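Local coordinates for tudor and KH domain-containing protein homolog (Bombyx mori, PDB 5VQH) that binds the symmetrically methylated Piwi proteins Siwi and Ago3 through its Tudor domain and takes part in primary piRNA biogenesis, repressing transposable elements during spermatogenesis, at residues A53-Y58 with A132-L137; V79-R84 with Y90-H95; A109-L114 with E120-H125. All coordinates share one frame; numbering follows the deposited sequence.

Interaction 1 (A53-Y58 with A132-L137); sequences AHMTEY and ADLLRL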
loop_
_atom_site.group_PDB
_atom_site.type_symbol
_atom_site.label_atom_id
_atom_site.label_comp_id
_atom_site.label_asym_id
_atom_site.label_seq_id
_atom_site.Cartn_x
_atom_site.Cartn_y
_atom_site.Cartn_z
ATOM N N ALA A 53 -14.997 -7.737 -5.116
ATOM C CA ALA A 53 -16.205 -8.554 -5.085
ATOM C C ALA A 53 -16.198 -9.588 -6.184
ATOM O O ALA A 53 -16.559 -10.731 -5.988
ATOM C CB ALA A 53 -17.427 -7.673 -5.272
ATOM N N HIS A 54 -15.819 -9.180 -7.367
ATOM C CA HIS A 54 -15.754 -10.125 -8.458
ATOM C C HIS A 54 -14.679 -11.209 -8.215
ATOM O O HIS A 54 -14.949 -12.414 -8.339
ATOM C CB HIS A 54 -15.494 -9.368 -9.748
ATOM C CG HIS A 54 -15.527 -10.228 -10.958
ATOM N ND1 HIS A 54 -14.980 -9.835 -12.159
ATOM C CD2 HIS A 54 -16.033 -11.468 -11.159
ATOM C CE1 HIS A 54 -15.164 -10.788 -13.055
ATOM N NE2 HIS A 54 -15.794 -11.794 -12.473
ATOM N N MET A 55 -13.470 -10.781 -7.851
ATOM C CA MET A 55 -12.401 -11.718 -7.641
ATOM C C MET A 55 -12.813 -12.640 -6.532
ATOM O O MET A 55 -12.604 -13.853 -6.586
ATOM C CB MET A 55 -11.111 -10.999 -7.291
ATOM C CG MET A 55 -10.474 -10.340 -8.491
ATOM S SD MET A 55 -8.899 -9.509 -8.183
ATOM C CE MET A 55 -7.922 -10.819 -7.445
ATOM N N THR A 56 -13.440 -12.073 -5.529
ATOM C CA THR A 56 -13.804 -12.873 -4.401
ATOM C C THR A 56 -14.911 -13.884 -4.720
ATOM O O THR A 56 -14.825 -15.019 -4.250
ATOM C CB THR A 56 -14.158 -12.019 -3.182
ATOM O OG1 THR A 56 -13.121 -11.073 -2.991
ATOM C CG2 THR A 56 -14.240 -12.866 -1.921
ATOM N N GLU A 57 -15.928 -13.512 -5.503
ATOM C CA GLU A 57 -16.970 -14.488 -5.864
ATOM C C GLU A 57 -16.307 -15.612 -6.700
ATOM O O GLU A 57 -16.572 -16.798 -6.511
ATOM C CB GLU A 57 -18.155 -13.835 -6.617
ATOM N N TYR A 58 -15.407 -15.219 -7.588
ATOM C CA TYR A 58 -14.825 -16.132 -8.568
ATOM C C TYR A 58 -13.851 -17.127 -7.920
ATOM O O TYR A 58 -14.044 -18.354 -7.996
ATOM C CB TYR A 58 -14.133 -15.314 -9.648
ATOM C CG TYR A 58 -13.536 -16.116 -10.749
ATOM C CD1 TYR A 58 -14.320 -16.658 -11.736
ATOM C CD2 TYR A 58 -12.163 -16.315 -10.819
ATOM C CE1 TYR A 58 -13.764 -17.408 -12.772
ATOM C CE2 TYR A 58 -11.588 -17.066 -11.840
ATOM C CZ TYR A 58 -12.389 -17.616 -12.822
ATOM O OH TYR A 58 -11.824 -18.356 -13.834
ATOM N N ALA A 132 -6.020 -12.724 -16.728
ATOM C CA ALA A 132 -5.401 -11.552 -17.331
ATOM C C ALA A 132 -6.279 -10.292 -17.376
ATOM O O ALA A 132 -5.770 -9.184 -17.273
ATOM C CB ALA A 132 -4.892 -11.897 -18.732
ATOM N N ASP A 133 -7.587 -10.443 -17.530
ATOM C CA ASP A 133 -8.459 -9.264 -17.570
ATOM C C ASP A 133 -8.534 -8.522 -16.221
ATOM O O ASP A 133 -8.880 -7.327 -16.159
ATOM C CB ASP A 133 -9.865 -9.628 -18.055
ATOM C CG ASP A 133 -10.599 -10.501 -17.088
ATOM O OD1 ASP A 133 -10.031 -11.530 -16.700
ATOM O OD2 ASP A 133 -11.751 -10.175 -16.713
ATOM N N LEU A 134 -8.183 -9.211 -15.145
ATOM C CA LEU A 134 -8.163 -8.576 -13.851
ATOM C C LEU A 134 -6.992 -7.596 -13.670
ATOM O O LEU A 134 -6.924 -6.891 -12.669
ATOM C CB LEU A 134 -8.144 -9.632 -12.791
ATOM C CG LEU A 134 -9.302 -10.628 -12.921
ATOM C CD1 LEU A 134 -9.051 -11.777 -11.969
ATOM C CD2 LEU A 134 -10.669 -10.014 -12.614
ATOM N N LEU A 135 -6.075 -7.544 -14.624
ATOM C CA LEU A 135 -5.006 -6.549 -14.573
ATOM C C LEU A 135 -5.384 -5.165 -15.130
ATOM O O LEU A 135 -4.578 -4.214 -15.060
ATOM C CB LEU A 135 -3.805 -7.048 -15.368
ATOM C CG LEU A 135 -3.125 -8.290 -14.837
ATOM C CD1 LEU A 135 -2.276 -8.927 -15.919
ATOM C CD2 LEU A 135 -2.267 -7.885 -13.662
ATOM N N ARG A 136 -6.573 -5.055 -15.703
ATOM C CA ARG A 136 -6.937 -3.842 -16.379
ATOM C C ARG A 136 -6.888 -2.634 -15.468
ATOM O O ARG A 136 -6.296 -1.644 -15.812
ATOM C CB ARG A 136 -8.332 -3.943 -16.969
ATOM C CG ARG A 136 -8.421 -4.793 -18.220
ATOM C CD ARG A 136 -9.882 -4.906 -18.624
ATOM N NE ARG A 136 -10.116 -5.949 -19.620
ATOM C CZ ARG A 136 -11.306 -6.490 -19.880
ATOM N NH1 ARG A 136 -12.394 -6.105 -19.209
ATOM N NH2 ARG A 136 -11.411 -7.436 -20.810
ATOM N N LEU A 137 -7.531 -2.710 -14.316
ATOM C CA LEU A 137 -7.558 -1.558 -13.447
ATOM C C LEU A 137 -6.168 -1.260 -12.854
ATOM O O LEU A 137 -5.437 -2.146 -12.422
ATOM C CB LEU A 137 -8.598 -1.756 -12.365
ATOM C CG LEU A 137 -8.615 -0.700 -11.261
ATOM C CD1 LEU A 137 -9.150 0.590 -11.828
ATOM C CD2 LEU A 137 -9.467 -1.152 -10.086
#
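His54 is the first residue of helical segment 53-58 to meet the short 3-10 turn of 132-135, and it does so at the exposed margin of the contact. Its imidazole inclines obliquely against one methyl branch of Leu134, with His54 ND1 4.3 Å from Leu134 CD2. The first torsion (chi1 -175°) sets CG trans to the backbone N and carries the ring out from the helix to this methyl. The carboxylate of Asp133 lies in the same neighbourhood, its OD2 5.6 Å from His54 ND1, too far for a direct bond; a charged imidazole might still feel it weakly.

Met55 follows and carries the buried part of the contact. Its CG, not its sulfur, does the touching: it sits before the fork of Leu134, 4.0 Å from Leu134 CD1 and nearly as close to CD2, and the two side chains pass at a slant. Beyond CG the thioether runs straight and then bends at chi3 (55°), so that its tip turns from Leu134 to strand 89-98, where Met55 packs on Trp89 and Arg91. Leu134 in turn reaches Leu51 and Tyr59 of the same helix, one on each side of Met55 in sequence.

Further along, the helix keeps its regular backbone spacing, Tyr58 N bonding to His54 O at 2.9 Å, while the facing turn is closed by Leu135 N on Ala132 O at 3.1 Å. The segments bury only 145 Å² between them, and apart from the imidazole the contact is apolar. It seats helix 43-59, which leads from the first strands of the flanking domain into the Tudor core, against the turn that leaves that core, an architecture characteristic of the extended Tudor domain.

Interaction 2 (V79-R84 with Y90-H95); sequences VAAVFR and YRARVH. With 2MR (n3, n4-dimethylarginine), chain C.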
loop_
_atom_site.group_PDB
_atom_site.type_symbol
_atom_site.label_atom_id
_atom_site.label_comp_id
_atom_site.label_asym_id
_atom_site.label_seq_id
_atom_site.Cartn_x
_atom_site.Cartn_y
_atom_site.Cartn_z
ATOM N N VAL A 79 -0.340 -12.156 -8.789
ATOM C CA VAL A 79 -1.188 -13.311 -8.516
ATOM C C VAL A 79 -2.511 -12.952 -7.791
ATOM O O VAL A 79 -2.755 -11.794 -7.411
ATOM C CB VAL A 79 -0.421 -14.294 -7.615
ATOM C CG1 VAL A 79 0.786 -14.886 -8.358
ATOM C CG2 VAL A 79 0.027 -13.593 -6.319
ATOM N N ALA A 80 -3.365 -13.937 -7.596
ATOM C CA ALA A 80 -4.543 -13.751 -6.790
ATOM C C ALA A 80 -4.206 -14.277 -5.415
ATOM O O ALA A 80 -3.612 -15.354 -5.328
ATOM C CB ALA A 80 -5.706 -14.511 -7.387
ATOM N N ALA A 81 -4.569 -13.545 -4.352
ATOM C CA ALA A 81 -4.241 -13.962 -2.981
ATOM C C ALA A 81 -5.294 -13.556 -1.965
ATOM O O ALA A 81 -5.782 -12.443 -1.976
ATOM C CB ALA A 81 -2.900 -13.381 -2.545
ATOM N N VAL A 82 -5.596 -14.454 -1.052
ATOM C CA VAL A 82 -6.507 -14.142 0.002
ATOM C C VAL A 82 -5.778 -13.238 0.971
ATOM O O VAL A 82 -4.594 -13.319 1.100
ATOM C CB VAL A 82 -6.982 -15.425 0.708
ATOM C CG1 VAL A 82 -7.682 -15.096 2.022
ATOM C CG2 VAL A 82 -7.867 -16.255 -0.239
ATOM N N PHE A 83 -6.513 -12.343 1.597
ATOM C CA PHE A 83 -6.028 -11.527 2.691
ATOM C C PHE A 83 -6.546 -12.180 3.964
ATOM O O PHE A 83 -7.744 -12.363 4.119
ATOM C CB PHE A 83 -6.619 -10.155 2.545
ATOM C CG PHE A 83 -6.224 -9.174 3.598
ATOM C CD1 PHE A 83 -4.898 -8.955 3.918
ATOM C CD2 PHE A 83 -7.195 -8.371 4.200
ATOM C CE1 PHE A 83 -4.529 -7.976 4.848
ATOM C CE2 PHE A 83 -6.833 -7.404 5.126
ATOM C CZ PHE A 83 -5.484 -7.202 5.449
ATOM N N ARG A 84 -5.649 -12.561 4.864
ATOM C CA ARG A 84 -6.057 -13.382 6.004
ATOM C C ARG A 84 -7.119 -12.724 6.888
ATOM O O ARG A 84 -7.985 -13.410 7.390
ATOM C CB ARG A 84 -4.847 -13.811 6.841
ATOM C CG ARG A 84 -4.151 -12.710 7.637
ATOM C CD ARG A 84 -2.882 -13.293 8.259
ATOM N NE ARG A 84 -2.135 -12.381 9.145
ATOM C CZ ARG A 84 -2.287 -12.285 10.472
ATOM N NH1 ARG A 84 -3.199 -13.010 11.119
ATOM N NH2 ARG A 84 -1.530 -11.434 11.163
ATOM N N TYR A 90 -7.439 -10.716 -3.566
ATOM C CA TYR A 90 -6.780 -9.466 -3.926
ATOM C C TYR A 90 -5.642 -9.725 -4.924
ATOM O O TYR A 90 -5.152 -10.850 -5.106
ATOM C CB TYR A 90 -6.276 -8.768 -2.656
ATOM C CG TYR A 90 -7.389 -8.388 -1.713
ATOM C CD1 TYR A 90 -8.107 -7.234 -1.914
ATOM C CD2 TYR A 90 -7.749 -9.193 -0.634
ATOM C CE1 TYR A 90 -9.148 -6.873 -1.074
ATOM C CE2 TYR A 90 -8.800 -8.847 0.212
ATOM C CZ TYR A 90 -9.493 -7.667 -0.015
ATOM O OH TYR A 90 -10.553 -7.233 0.775
ATOM N N ARG A 91 -5.247 -8.670 -5.597
ATOM C CA ARG A 91 -4.143 -8.716 -6.488
ATOM C C ARG A 91 -2.942 -8.390 -5.643
ATOM O O ARG A 91 -2.931 -7.357 -4.944
ATOM C CB ARG A 91 -4.292 -7.682 -7.597
ATOM C CG ARG A 91 -5.568 -7.820 -8.386
ATOM C CD ARG A 91 -5.681 -6.859 -9.580
ATOM N NE ARG A 91 -5.658 -5.426 -9.284
ATOM C CZ ARG A 91 -5.688 -4.469 -10.218
ATOM N NH1 ARG A 91 -5.738 -4.779 -11.521
ATOM N NH2 ARG A 91 -5.642 -3.195 -9.871
ATOM N N ALA A 92 -1.931 -9.255 -5.714
ATOM C CA ALA A 92 -0.710 -9.063 -4.957
ATOM C C ALA A 92 0.496 -9.420 -5.812
ATOM O O ALA A 92 0.382 -10.177 -6.773
ATOM C CB ALA A 92 -0.749 -9.939 -3.747
ATOM N N ARG A 93 1.655 -8.886 -5.444
ATOM C CA ARG A 93 2.912 -9.197 -6.112
ATOM C C ARG A 93 3.774 -9.997 -5.126
ATOM O O ARG A 93 3.935 -9.596 -3.994
ATOM C CB ARG A 93 3.617 -7.904 -6.521
ATOM C CG ARG A 93 4.862 -8.094 -7.366
ATOM C CD ARG A 93 5.624 -6.790 -7.589
ATOM N NE ARG A 93 4.902 -5.820 -8.443
ATOM C CZ ARG A 93 4.647 -5.956 -9.758
ATOM N NH1 ARG A 93 5.012 -7.033 -10.461
ATOM N NH2 ARG A 93 3.989 -4.999 -10.379
ATOM N N VAL A 94 4.324 -11.122 -5.564
ATOM C CA VAL A 94 5.173 -11.927 -4.729
ATOM C C VAL A 94 6.459 -11.159 -4.516
ATOM O O VAL A 94 7.170 -10.875 -5.488
ATOM C CB VAL A 94 5.440 -13.290 -5.406
ATOM C CG1 VAL A 94 6.412 -14.108 -4.582
ATOM C CG2 VAL A 94 4.118 -14.076 -5.554
ATOM N N HIS A 95 6.761 -10.780 -3.276
ATOM C CA HIS A 95 7.972 -10.016 -3.012
ATOM C C HIS A 95 9.139 -10.916 -2.652
ATOM O O HIS A 95 10.280 -10.642 -3.015
ATOM C CB HIS A 95 7.750 -8.992 -1.909
ATOM C CG HIS A 95 9.016 -8.352 -1.416
ATOM N ND1 HIS A 95 9.672 -8.770 -0.267
ATOM C CD2 HIS A 95 9.766 -7.346 -1.930
ATOM C CE1 HIS A 95 10.763 -8.041 -0.093
ATOM N NE2 HIS A 95 10.835 -7.161 -1.081
HETATM N N 2MR C . -12.242 -4.189 4.812
HETATM C CA 2MR C . -11.439 -5.421 4.924
HETATM C CB 2MR C . -10.099 -5.207 4.228
HETATM C CG 2MR C . -10.235 -4.593 2.836
HETATM C CD 2MR C . -8.984 -4.977 2.068
HETATM N NE 2MR C . -7.839 -4.360 2.690
HETATM C CZ 2MR C . -6.619 -4.726 2.365
HETATM N NH1 2MR C . -6.479 -5.649 1.531
HETATM C CQ1 2MR C . -5.221 -6.173 1.048
HETATM N NH2 2MR C . -5.555 -4.141 2.917
HETATM C CQ2 2MR C . -5.639 -3.083 3.912
HETATM C C 2MR C . -11.161 -5.906 6.341
HETATM O O 2MR C . -10.291 -6.763 6.589
HETATM O OXT 2MR C . -11.798 -5.477 7.307
#
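Four backbone hydrogen bonds join Val79 and Ala81 to Ala92 and Tyr90. Val79 N gives a straight bond to Ala92 O (2.9 Å, 166° at the hydrogen), returned by Ala92 N to Val79 O at 3.2 Å. The second pair, Ala81 N to Tyr90 O and Tyr90 N to Ala81 O, is more bent. Between them Ala80 and Arg91 form the non-hydrogen-bonded pair; the guanidinium of Arg91 is held by Asp115 and by the carbonyls of Leu134 and Leu137. This is an antiparallel beta hairpin of the strongly bent Tudor barrel, its strand axes 113° apart, and its end supplies two walls of the aromatic cage for dimethylarginine. The ligand's guanidinium lies nearly parallel over one face of Phe83, its NH1 toward the rim, and points that nitrogen over the centre of the Tyr90 ring, 3.8 Å above the plane. The two rings stand almost perpendicular (87°); the contact between them is made by the Phe83 methylene, CB, 3.5 Å from Tyr90 CE2. Tyr90 OH bonds to Asp86, while Asp118 OD2 hydrogen-bonds the ligand. On the face shared with Tyr90, Ala81 CB meets Ala92 CB at 4.2 Å; farther from the cage, Val79 CG2 touches Val94 CG2.

Interaction 3 (A109-L114 with E120-H125); sequences ADVFYL and EYVATH. With 2MR (n3, n4-dimethylarginine), chain C.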
loop_
_atom_site.group_PDB
_atom_site.type_symbol
_atom_site.label_atom_id
_atom_site.label_comp_id
_atom_site.label_asym_id
_atom_site.label_seq_id
_atom_site.Cartn_x
_atom_site.Cartn_y
_atom_site.Cartn_z
ATOM N N ALA A 109 5.065 -17.143 0.961
ATOM C CA ALA A 109 5.414 -16.011 0.104
ATOM C C ALA A 109 5.098 -14.703 0.815
ATOM O O ALA A 109 4.054 -14.572 1.429
ATOM C CB ALA A 109 4.651 -16.095 -1.181
ATOM N N ASP A 110 6.022 -13.768 0.763
ATOM C CA ASP A 110 5.802 -12.460 1.278
ATOM C C ASP A 110 5.137 -11.771 0.118
ATOM O O ASP A 110 5.789 -11.569 -0.898
ATOM C CB ASP A 110 7.150 -11.817 1.600
ATOM C CG ASP A 110 7.040 -10.360 1.982
ATOM O OD1 ASP A 110 5.907 -9.866 2.122
ATOM O OD2 ASP A 110 8.111 -9.709 2.113
ATOM N N VAL A 111 3.851 -11.425 0.253
ATOM C CA VAL A 111 3.088 -10.735 -0.814
ATOM C C VAL A 111 2.677 -9.299 -0.495
ATOM O O VAL A 111 2.357 -8.957 0.632
ATOM C CB VAL A 111 1.841 -11.517 -1.235
ATOM C CG1 VAL A 111 2.229 -12.938 -1.617
ATOM C CG2 VAL A 111 0.791 -11.552 -0.158
ATOM N N PHE A 112 2.744 -8.456 -1.508
ATOM C CA PHE A 112 2.392 -7.048 -1.420
ATOM C C PHE A 112 1.054 -6.848 -2.132
ATOM O O PHE A 112 0.966 -7.050 -3.361
ATOM C CB PHE A 112 3.464 -6.272 -2.102
ATOM C CG PHE A 112 3.157 -4.824 -2.284
ATOM C CD1 PHE A 112 3.259 -3.943 -1.226
ATOM C CD2 PHE A 112 2.848 -4.316 -3.531
ATOM C CE1 PHE A 112 3.026 -2.593 -1.414
ATOM C CE2 PHE A 112 2.623 -2.958 -3.710
ATOM C CZ PHE A 112 2.717 -2.105 -2.661
ATOM N N TYR A 113 0.015 -6.510 -1.351
ATOM C CA TYR A 113 -1.332 -6.254 -1.861
ATOM C C TYR A 113 -1.350 -4.924 -2.615
ATOM O O TYR A 113 -1.291 -3.832 -2.030
ATOM C CB TYR A 113 -2.324 -6.279 -0.718
ATOM C CG TYR A 113 -2.446 -7.664 -0.113
ATOM C CD1 TYR A 113 -3.247 -8.627 -0.702
ATOM C CD2 TYR A 113 -1.741 -8.006 1.003
ATOM C CE1 TYR A 113 -3.357 -9.885 -0.177
ATOM C CE2 TYR A 113 -1.825 -9.272 1.544
ATOM C CZ TYR A 113 -2.630 -10.204 0.951
ATOM O OH TYR A 113 -2.706 -11.457 1.503
ATOM N N LEU A 114 -1.415 -5.048 -3.944
ATOM C CA LEU A 114 -1.079 -3.973 -4.883
ATOM C C LEU A 114 -2.035 -2.760 -4.877
ATOM O O LEU A 114 -1.647 -1.687 -5.261
ATOM C CB LEU A 114 -1.055 -4.555 -6.301
ATOM C CG LEU A 114 0.174 -5.338 -6.686
ATOM C CD1 LEU A 114 -0.097 -6.205 -7.894
ATOM C CD2 LEU A 114 1.303 -4.408 -6.972
ATOM N N GLU A 120 1.651 -9.295 3.639
ATOM C CA GLU A 120 1.457 -10.442 4.506
ATOM C C GLU A 120 2.192 -11.663 3.935
ATOM O O GLU A 120 2.515 -11.714 2.759
ATOM C CB GLU A 120 -0.029 -10.814 4.612
ATOM C CG GLU A 120 -0.959 -9.777 5.231
ATOM C CD GLU A 120 -0.719 -9.552 6.731
ATOM O OE1 GLU A 120 -0.463 -10.558 7.471
ATOM O OE2 GLU A 120 -0.799 -8.354 7.146
ATOM N N TYR A 121 2.432 -12.644 4.793
ATOM C CA TYR A 121 3.093 -13.880 4.440
ATOM C C TYR A 121 1.968 -14.860 4.210
ATOM O O TYR A 121 1.165 -15.082 5.106
ATOM C CB TYR A 121 3.957 -14.378 5.602
ATOM C CG TYR A 121 5.249 -13.623 5.807
ATOM C CD1 TYR A 121 6.260 -13.701 4.866
ATOM C CD2 TYR A 121 5.461 -12.862 6.953
ATOM C CE1 TYR A 121 7.442 -13.031 5.042
ATOM C CE2 TYR A 121 6.642 -12.179 7.149
ATOM C CZ TYR A 121 7.624 -12.265 6.187
ATOM O OH TYR A 121 8.822 -11.602 6.353
ATOM N N VAL A 122 1.891 -15.400 3.002
ATOM C CA VAL A 122 0.838 -16.314 2.615
ATOM C C VAL A 122 1.514 -17.576 2.137
ATOM O O VAL A 122 2.553 -17.537 1.483
ATOM C CB VAL A 122 -0.022 -15.706 1.484
ATOM C CG1 VAL A 122 -0.852 -16.762 0.760
ATOM C CG2 VAL A 122 -0.942 -14.637 2.051
ATOM N N ALA A 123 0.936 -18.704 2.487
ATOM C CA ALA A 123 1.454 -19.979 2.058
ATOM C C ALA A 123 1.274 -20.007 0.567
ATOM O O ALA A 123 0.234 -19.595 0.071
ATOM C CB ALA A 123 0.655 -21.098 2.694
ATOM N N THR A 124 2.270 -20.483 -0.150
ATOM C CA THR A 124 2.160 -20.494 -1.579
ATOM C C THR A 124 1.070 -21.420 -2.063
ATOM O O THR A 124 0.574 -21.259 -3.167
ATOM C CB THR A 124 3.475 -20.880 -2.266
ATOM O OG1 THR A 124 3.850 -22.174 -1.863
ATOM C CG2 THR A 124 4.598 -19.901 -1.910
ATOM N N HIS A 125 0.658 -22.360 -1.226
ATOM C CA HIS A 125 -0.384 -23.325 -1.589
ATOM C C HIS A 125 -1.706 -22.641 -1.954
ATOM O O HIS A 125 -2.461 -23.144 -2.780
ATOM C CB HIS A 125 -0.597 -24.311 -0.431
ATOM C CG HIS A 125 -1.713 -25.269 -0.664
ATOM N ND1 HIS A 125 -2.995 -25.056 -0.189
ATOM C CD2 HIS A 125 -1.755 -26.438 -1.352
ATOM C CE1 HIS A 125 -3.772 -26.060 -0.561
ATOM N NE2 HIS A 125 -3.045 -26.912 -1.269
HETATM N N 2MR C . -12.242 -4.189 4.812
HETATM C CA 2MR C . -11.439 -5.421 4.924
HETATM C CB 2MR C . -10.099 -5.207 4.228
HETATM C CG 2MR C . -10.235 -4.593 2.836
HETATM C CD 2MR C . -8.984 -4.977 2.068
HETATM N NE 2MR C . -7.839 -4.360 2.690
HETATM C CZ 2MR C . -6.619 -4.726 2.365
HETATM N NH1 2MR C . -6.479 -5.649 1.531
HETATM C CQ1 2MR C . -5.221 -6.173 1.048
HETATM N NH2 2MR C . -5.555 -4.141 2.917
HETATM C CQ2 2MR C . -5.639 -3.083 3.912
HETATM C C 2MR C . -11.161 -5.906 6.341
HETATM O O 2MR C . -10.291 -6.763 6.589
HETATM O OXT 2MR C . -11.798 -5.477 7.307
#
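Ala109 and Val122 are bonded both ways through their backbones, Ala109 N to Val122 O and Val122 N to Ala109 O, the latter at 2.8 Å. Two residues on, Val111 N donates an almost linear bond (170°) to Glu120 O, whereas the return bond from Glu120 N to Val111 O is longer and less straight. The tightly packed part is the buried face, where Val111 CG2 packs over Glu120 O and reaches Val122 CG2 at 4.2 Å. Tyr113 continues this face. Its OH, bonded to Val82 O, lies 3.7 Å from Val122 CG2, and the two side chains cross at about a right angle. The methylene part of Glu120 borders the ring edge, with Glu120 CG 3.8 Å from Tyr113 CE2.

The pairing is the antiparallel hairpin of strands 108-113 and 119-123 in the Tudor barrel, and Tyr113 brings it into the aromatic cage: at the inner end of its ring, CG comes 3.4 Å from the ligand methyl CQ1, which approaches obliquely. With chi1 at -66°, Tyr113 CG lies beside its own backbone N, and the ring runs back along the hairpin to Glu120 and Val122.

The other face is the solvent side. Asp110, partly exposed, and Tyr121, fully so, form the non-hydrogen-bonded pair there, and Tyr121 lays its ring obliquely by Asp110, with CE1 3.7 Å from Asp110 CB. Asp110 OD2 bonds to His95 ND1, while Tyr121 makes a cation-pi contact with Arg98. Back on the Val111 side, Glu120 sends its carboxylate away from the Tyr113 ring, through a bend at chi2 (-68°), into a salt bridge with Arg84. At the end of the hairpin, where a 3-10 turn begins, Thr124 CG2 touches Ala109 CB.

Interactions 2 and 3 are successive hairpins of one antiparallel sheet, with centres 6 Å apart and strands 89-98 and 108-113 side by side. Besides the Tyr113-Val82 bond, His95 N meets Asp110 O at 2.7 Å, a probable hydrogen bond. Phe83 and Tyr90 from interaction 2 and Tyr113 from interaction 3 supply three of the dimethylarginine pocket's residues, with others such as Tyr116 and Asp118 from the connecting loop. Interaction 1 lies about 12 Å from interaction 2, centre to centre, and spans the sequence holding both hairpins. Besides the grip of Arg91 on its turn, Met55 CE packs 3.6 Å from Tyr90 C, but the Met55 side chain stays about 10 Å from the ligand.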